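Local coordinates for protein glucose-6-phosphate isomerase (Plasmodium falciparum, PDB 3QKI) that probably catalyses the reversible isomerisation of alpha-D-glucose 6-phosphate to beta-D-fructose 6-phosphate, an early step of glycolysis that also serves gluconeogenesis, at residues Leu517-Glu520 with Tyr524-Gly527; Arg334-Gly339 with Leu528-Tyr533; Trp267-Ile272 with Glu276-His281. All blocks are in the same frame, centred on the assembly; numbering follows the deposited sequence. Where two conformers were deposited one is given.

Interaction 1 of 3, residues Leu517-Glu520 with Tyr524-Gly527; sequences LFDE and YTCG
The ring of Phe518 meets the methyl branch of Thr525 obliquely, the two side chains sliding past each other in opposite directions. Elsewhere the ring lies against two aromatic neighbours, Phe64 and Phe448, with planes inclined to its own by about 30° and 25°, so that the strand end sits in an aromatic cluster. Thr525 CG2 stands 3.7 Å from Phe518 CG. Its nearest approach to the ring is shorter than two carbons can sit and carries no weight. In the conformer described, CG2 is anti to the backbone N and OG1 lies beside that nitrogen, which turns the methyl to the phenyl ring and leaves the hydroxyl hydrogen-bonded to Asn63. The carbonyl of Glu520 also faces this threonine, its O lying 3.3 Å from Thr525 CB, a packing contact. On the strand side, Asp519 curls back on its own chain: OD1 takes the N-H of Glu520 at 2.7 Å, a weak bond bent to 122°. Asn522 OD1, in the turn between, accepts the N-H of Thr525 in the first turn of the helix. The example illustrates a tight strand-to-helix connection in an alpha/beta fold, where strand 513-518, parallel to 443-448 in the mixed sheet, passes through a short turn into helix 523-543, and one threonine of the first helical turn packs back on the strand end.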
# COMPACT_ATOMS: atom_id res chain seq x y z
N LEU A 517 17.40 10.89 7.71
CA LEU A 517 18.37 9.88 8.13
C LEU A 517 18.54 9.88 9.64
O LEU A 517 19.04 10.85 10.19
CB LEU A 517 19.74 10.03 7.40
CG LEU A 517 20.88 9.05 7.78
CD1 LEU A 517 20.46 7.58 7.60
CD2 LEU A 517 22.13 9.32 6.95
N PHE A 518 18.10 8.78 10.29
CA PHE A 518 18.18 8.63 11.75
C PHE A 518 19.33 7.72 12.10
O PHE A 518 19.78 6.95 11.26
CB PHE A 518 16.87 8.00 12.28
CG PHE A 518 15.59 8.80 12.12
CD1 PHE A 518 15.07 9.53 13.18
CD2 PHE A 518 14.88 8.77 10.92
CE1 PHE A 518 13.89 10.26 13.03
CE2 PHE A 518 13.69 9.48 10.79
CZ PHE A 518 13.20 10.23 11.84
N ASP A 519 19.81 7.74 13.35
CA ASP A 519 20.88 6.81 13.68
C ASP A 519 20.33 5.37 13.85
O ASP A 519 20.86 4.42 13.29
CB ASP A 519 21.67 7.28 14.91
CG ASP A 519 20.92 7.32 16.24
OD1 ASP A 519 19.66 7.37 16.21
OD2 ASP A 519 21.59 7.31 17.30
N GLU A 520 19.22 5.23 14.56
CA GLU A 520 18.66 3.92 14.84
C GLU A 520 17.14 4.06 14.96
O GLU A 520 16.66 5.12 15.37
CB GLU A 520 19.25 3.49 16.21
CG GLU A 520 18.88 2.12 16.73
CD GLU A 520 19.63 1.70 17.98
OE1 GLU A 520 19.99 2.60 18.78
OE2 GLU A 520 19.85 0.48 18.16
N TYR A 524 12.27 5.72 21.18
CA TYR A 524 12.34 7.16 21.22
C TYR A 524 12.27 7.76 19.79
O TYR A 524 11.47 8.66 19.54
CB TYR A 524 13.63 7.59 21.95
CG TYR A 524 13.81 9.09 21.99
CD1 TYR A 524 14.59 9.74 21.05
CD2 TYR A 524 13.21 9.86 22.99
CE1 TYR A 524 14.78 11.12 21.10
CE2 TYR A 524 13.38 11.24 23.04
CZ TYR A 524 14.15 11.87 22.07
OH TYR A 524 14.29 13.23 22.06
N THR A 525 13.12 7.25 18.88
CA THR A 525 13.18 7.69 17.49
C THR A 525 11.84 7.42 16.75
O THR A 525 11.45 8.21 15.90
CB THR A 525 14.41 7.07 16.82
OG1 THR A 525 15.59 7.45 17.55
CG2 THR A 525 14.57 7.47 15.39
N CYS A 526 11.16 6.30 17.07
CA CYS A 526 9.87 6.00 16.43
C CYS A 526 8.84 7.08 16.83
O CYS A 526 7.99 7.45 16.03
CB CYS A 526 9.40 4.60 16.77
SG CYS A 526 8.11 3.96 15.65
N GLY A 527 8.97 7.59 18.06
CA GLY A 527 8.15 8.68 18.59
C GLY A 527 8.47 9.97 17.85
O GLY A 527 7.54 10.69 17.43

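Interaction 2 of 3, residues Arg334-Gly339 with Leu528-Tyr533; sequences RNFLNG and LLLSLY
Leu528, which packs on Gly339 across the contact, has its carbonyl O bonded to the N-H of Leu532 at 2.9 Å, a regular helical bond of helix 523-543. The facing helix 330-349 keeps the same pattern, Gly339 N reaching Asn335 O at 3.1 Å. These backbone groups are used within their own helices; across the contact, apolar groups meet each other and a glycine backbone. The CA atoms come nearest at Gly339, 4.7 Å from the CA of Leu528, and the lack of a side chain there spares Leu528 N a tight contact with a beta carbon. Leu528 then sends its CD2 methyl to 3.4 Å from the carbonyl O of Gly339, so an aliphatic branch lies against the backbone of the glycine. At the other end of the contact Phe336 reaches across with the far end of its ring, CZ standing 3.7 Å from Leu530 CD2. The two side chains cross at about a right angle, and the methyl approaches the ring obliquely. With CG anti to the backbone N (chi1 175°), the phenyl group extends far enough from its own helix to meet this leucine. Beyond the pair, Leu530 also touches Val315, Thr316 and His391, while the hydroxyl of Ser531 is held by Asp344. The arrangement is close helix-to-helix packing at a glycine inside the phosphoglucose isomerase fold, the side chain of Leu530 lying about 10 Å from that of Gln394 and from Gly176, both of which bind fructose 6-phosphate, a ligand absent from this chain.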
# COMPACT_ATOMS: atom_id res chain seq x y z
N ARG A 334 6.89 4.45 27.23
CA ARG A 334 7.16 5.74 27.87
C ARG A 334 8.25 6.45 27.05
O ARG A 334 8.13 7.65 26.79
CB ARG A 334 7.59 5.53 29.34
CG ARG A 334 7.87 6.81 30.12
CD ARG A 334 7.85 6.58 31.62
NE ARG A 334 8.58 5.38 32.01
CZ ARG A 334 8.23 4.56 33.01
NH1 ARG A 334 7.17 4.84 33.76
NH2 ARG A 334 8.96 3.50 33.28
N ASN A 335 9.28 5.70 26.58
CA ASN A 335 10.35 6.26 25.75
C ASN A 335 9.79 6.76 24.41
O ASN A 335 10.25 7.79 23.92
CB ASN A 335 11.46 5.24 25.50
CG ASN A 335 12.32 5.05 26.71
OD1 ASN A 335 12.41 5.92 27.59
ND2 ASN A 335 12.94 3.89 26.82
N PHE A 336 8.83 6.00 23.81
CA PHE A 336 8.15 6.37 22.57
C PHE A 336 7.43 7.70 22.80
O PHE A 336 7.54 8.61 21.98
CB PHE A 336 7.14 5.30 22.15
CG PHE A 336 6.30 5.65 20.93
CD1 PHE A 336 6.78 5.42 19.64
CD2 PHE A 336 5.01 6.16 21.07
CE1 PHE A 336 6.00 5.73 18.52
CE2 PHE A 336 4.24 6.47 19.94
CZ PHE A 336 4.74 6.27 18.67
N LEU A 337 6.71 7.83 23.94
CA LEU A 337 5.99 9.06 24.31
C LEU A 337 6.93 10.24 24.47
O LEU A 337 6.59 11.33 24.02
CB LEU A 337 5.11 8.87 25.55
CG LEU A 337 3.89 7.95 25.35
CD1 LEU A 337 3.22 7.61 26.70
CD2 LEU A 337 2.87 8.57 24.42
N ASN A 338 8.13 10.00 25.05
CA ASN A 338 9.15 11.04 25.23
C ASN A 338 9.63 11.56 23.88
O ASN A 338 9.84 12.76 23.73
CB ASN A 338 10.34 10.52 26.05
CG ASN A 338 9.99 10.23 27.49
OD1 ASN A 338 8.90 10.54 27.97
ND2 ASN A 338 10.92 9.61 28.20
N GLY A 339 9.77 10.65 22.91
CA GLY A 339 10.13 10.99 21.54
C GLY A 339 9.10 11.91 20.92
O GLY A 339 9.46 12.96 20.38
N LEU A 528 9.78 10.26 17.63
CA LEU A 528 10.20 11.44 16.86
C LEU A 528 9.57 11.40 15.45
O LEU A 528 9.06 12.42 14.99
CB LEU A 528 11.73 11.48 16.68
CG LEU A 528 12.61 11.79 17.87
CD1 LEU A 528 14.06 11.72 17.45
CD2 LEU A 528 12.30 13.19 18.47
N LEU A 529 9.60 10.21 14.78
CA LEU A 529 9.05 10.01 13.44
C LEU A 529 7.52 10.23 13.40
O LEU A 529 7.04 10.91 12.50
CB LEU A 529 9.45 8.62 12.87
CG LEU A 529 8.98 8.27 11.45
CD1 LEU A 529 9.57 9.20 10.40
CD2 LEU A 529 9.33 6.81 11.11
N LEU A 530 6.78 9.67 14.36
CA LEU A 530 5.33 9.85 14.42
C LEU A 530 4.97 11.32 14.59
O LEU A 530 4.16 11.85 13.83
CB LEU A 530 4.68 9.04 15.57
CG LEU A 530 3.20 9.35 15.80
CD1 LEU A 530 2.33 8.80 14.69
CD2 LEU A 530 2.76 8.96 17.16
N SER A 531 5.59 11.99 15.59
CA SER A 531 5.28 13.38 15.88
C SER A 531 5.67 14.29 14.72
O SER A 531 4.96 15.24 14.44
CB SER A 531 5.90 13.83 17.19
OG SER A 531 5.79 15.24 17.34
N LEU A 532 6.77 13.98 14.02
CA LEU A 532 7.24 14.75 12.88
C LEU A 532 6.12 14.84 11.82
O LEU A 532 5.84 15.93 11.34
CB LEU A 532 8.52 14.10 12.29
CG LEU A 532 9.04 14.67 10.96
CD1 LEU A 532 9.34 16.14 11.08
CD2 LEU A 532 10.27 13.90 10.46
N TYR A 533 5.47 13.71 11.49
CA TYR A 533 4.39 13.67 10.51
C TYR A 533 3.08 14.25 11.04
O TYR A 533 2.40 14.99 10.30
CB TYR A 533 4.22 12.26 9.89
CG TYR A 533 5.21 12.04 8.77
CD1 TYR A 533 6.54 11.72 9.04
CD2 TYR A 533 4.85 12.27 7.44
CE1 TYR A 533 7.48 11.60 8.01
CE2 TYR A 533 5.78 12.15 6.41
CZ TYR A 533 7.10 11.81 6.69
OH TYR A 533 8.02 11.68 5.68

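Interaction 3 of 3, residues Trp267-Ile272 with Glu276-His281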
# COMPACT_ATOMS: atom_id res chain seq x y z
N TRP A 267 -16.63 -16.43 18.96
CA TRP A 267 -15.47 -17.32 18.82
C TRP A 267 -14.88 -17.65 20.22
O TRP A 267 -14.62 -18.83 20.50
CB TRP A 267 -14.42 -16.70 17.90
CG TRP A 267 -13.10 -17.44 17.85
CD1 TRP A 267 -12.83 -18.60 17.19
CD2 TRP A 267 -11.88 -17.05 18.51
NE1 TRP A 267 -11.52 -18.97 17.40
CE2 TRP A 267 -10.91 -18.02 18.18
CE3 TRP A 267 -11.53 -15.99 19.37
CZ2 TRP A 267 -9.58 -17.93 18.61
CZ3 TRP A 267 -10.21 -15.90 19.80
CH2 TRP A 267 -9.26 -16.87 19.44
N LEU A 268 -14.70 -16.62 21.08
CA LEU A 268 -14.20 -16.85 22.45
C LEU A 268 -15.14 -17.82 23.21
O LEU A 268 -14.66 -18.72 23.90
CB LEU A 268 -14.09 -15.54 23.28
CG LEU A 268 -12.94 -14.57 23.01
CD1 LEU A 268 -13.08 -13.35 23.93
CD2 LEU A 268 -11.56 -15.24 23.22
N SER A 269 -16.47 -17.63 23.06
CA SER A 269 -17.52 -18.40 23.75
C SER A 269 -17.67 -19.85 23.29
O SER A 269 -18.42 -20.61 23.89
CB SER A 269 -18.86 -17.68 23.69
OG SER A 269 -18.74 -16.42 24.33
N LEU A 270 -16.95 -20.25 22.24
CA LEU A 270 -16.93 -21.64 21.80
C LEU A 270 -16.20 -22.47 22.86
O LEU A 270 -16.50 -23.64 23.04
CB LEU A 270 -16.22 -21.77 20.43
CG LEU A 270 -16.93 -21.11 19.23
CD1 LEU A 270 -16.05 -21.15 18.02
CD2 LEU A 270 -18.25 -21.78 18.90
N LYS A 271 -15.28 -21.83 23.61
CA LYS A 271 -14.48 -22.47 24.65
C LYS A 271 -14.66 -21.82 26.02
O LYS A 271 -14.62 -22.54 27.01
CB LYS A 271 -12.98 -22.45 24.29
CG LYS A 271 -12.62 -23.25 23.03
CD LYS A 271 -11.54 -24.28 23.36
CE LYS A 271 -10.28 -24.07 22.58
NZ LYS A 271 -9.12 -24.72 23.25
N ILE A 272 -14.79 -20.47 26.09
CA ILE A 272 -14.91 -19.72 27.35
C ILE A 272 -16.40 -19.38 27.54
O ILE A 272 -16.92 -18.42 26.98
CB ILE A 272 -13.96 -18.50 27.38
CG1 ILE A 272 -12.53 -18.93 26.97
CG2 ILE A 272 -13.96 -17.83 28.77
CD1 ILE A 272 -11.57 -17.78 26.64
N GLU A 276 -17.65 -14.52 33.86
CA GLU A 276 -16.50 -13.97 34.59
C GLU A 276 -15.17 -14.40 33.97
O GLU A 276 -14.19 -13.68 34.10
CB GLU A 276 -16.54 -14.28 36.09
N ASN A 277 -15.14 -15.55 33.29
CA ASN A 277 -13.91 -15.98 32.61
C ASN A 277 -13.75 -15.21 31.31
O ASN A 277 -12.64 -14.80 30.97
CB ASN A 277 -13.91 -17.49 32.40
CG ASN A 277 -13.51 -18.28 33.62
OD1 ASN A 277 -12.79 -17.81 34.53
ND2 ASN A 277 -13.92 -19.52 33.60
N LEU A 278 -14.88 -14.97 30.60
CA LEU A 278 -14.97 -14.20 29.38
C LEU A 278 -14.47 -12.76 29.65
O LEU A 278 -13.74 -12.22 28.81
CB LEU A 278 -16.41 -14.23 28.87
CG LEU A 278 -16.68 -14.10 27.37
CD1 LEU A 278 -15.84 -15.10 26.54
CD2 LEU A 278 -18.15 -14.29 27.08
N SER A 279 -14.79 -12.16 30.83
CA SER A 279 -14.35 -10.81 31.20
C SER A 279 -12.84 -10.71 31.40
O SER A 279 -12.28 -9.62 31.28
CB SER A 279 -15.10 -10.30 32.44
OG SER A 279 -14.63 -10.91 33.63
N LYS A 280 -12.16 -11.85 31.69
CA LYS A 280 -10.70 -11.83 31.85
C LYS A 280 -10.03 -11.71 30.47
O LYS A 280 -8.92 -11.20 30.38
CB LYS A 280 -10.18 -13.11 32.52
CG LYS A 280 -10.65 -13.34 33.92
CD LYS A 280 -10.17 -14.68 34.37
CE LYS A 280 -10.72 -15.06 35.72
NZ LYS A 280 -10.31 -16.44 36.09
N HIS A 281 -10.73 -12.14 29.39
CA HIS A 281 -10.23 -12.16 28.01
C HIS A 281 -10.64 -10.95 27.14
O HIS A 281 -10.31 -10.91 25.94
CB HIS A 281 -10.66 -13.49 27.34
CG HIS A 281 -9.91 -14.68 27.88
ND1 HIS A 281 -8.97 -15.35 27.12
CD2 HIS A 281 -9.98 -15.27 29.10
CE1 HIS A 281 -8.50 -16.32 27.90
NE2 HIS A 281 -9.09 -16.32 29.09
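Ile272 and His281 meet at about a right angle: the isoleucine brings its CD1 methyl down over one face of the imidazole, 3.5 Å from the ring centroid and 7° off the ring normal. This is a centred CH-pi contact. The rotation at Ile272, with CG1 anti to the carbonyl carbon, sends CD1 to the histidine while the other branch, CG2, faces the opposing backbone and stands 3.6 Å from Asn277 CB, again with the side chains roughly perpendicular. Leu278 is the wedge of the group. Its CD1 methyl enters between Leu268 and Ile272, 3.7 Å from Leu268 CB and 4.0 Å from Ile272 CB, and the two leucine side chains cross at a slant. The other methyl, CD2, rests 3.5 Å from Ser269 OG, a hydroxyl that is hydrogen-bonded to Lys265 O in the turn before. The carbonyl O of Leu268 accepts two N-H groups, from Ile272 at 2.8 Å and from Lys271 at 3.2 Å, which fixes the path of the chain and sets Ile272 in place. The imidazole is held by its nitrogens as well: ND1 is bonded to Thr243 O and NE2 to Cys161 N, while Phe166 meets the ring edge to face. Since a carbonyl can only accept and a backbone N-H can only donate, the histidine is probably neutral with its proton on ND1. The chemistry of the contact is thus mainly apolar, burying the carbonyl O of Ile272 without a partner in the model, while the polar bonds on the histidine edge probably fix the face that the methyl covers.

In the fold
Followed from the N terminus, the chain first closes interaction 3, a short loop between the end of helix 255-268 and the turn leading into strand 282-285 of the parallel sheet. It stands apart, its centre 35 Å or more from those of the other two. Next, 334-339 opens the long loop of interaction 2, which ends only at 528-533. Within that loop the chain builds much of the mixed sheet and reaches strand 513-518, where interaction 1 closes its own small turn just before 528-533. Interactions 1 and 2 share helix 523-543 and touch, Phe336 packing against Cys526 and Gly527, so this helix joins the mixed sheet to helix 330-349.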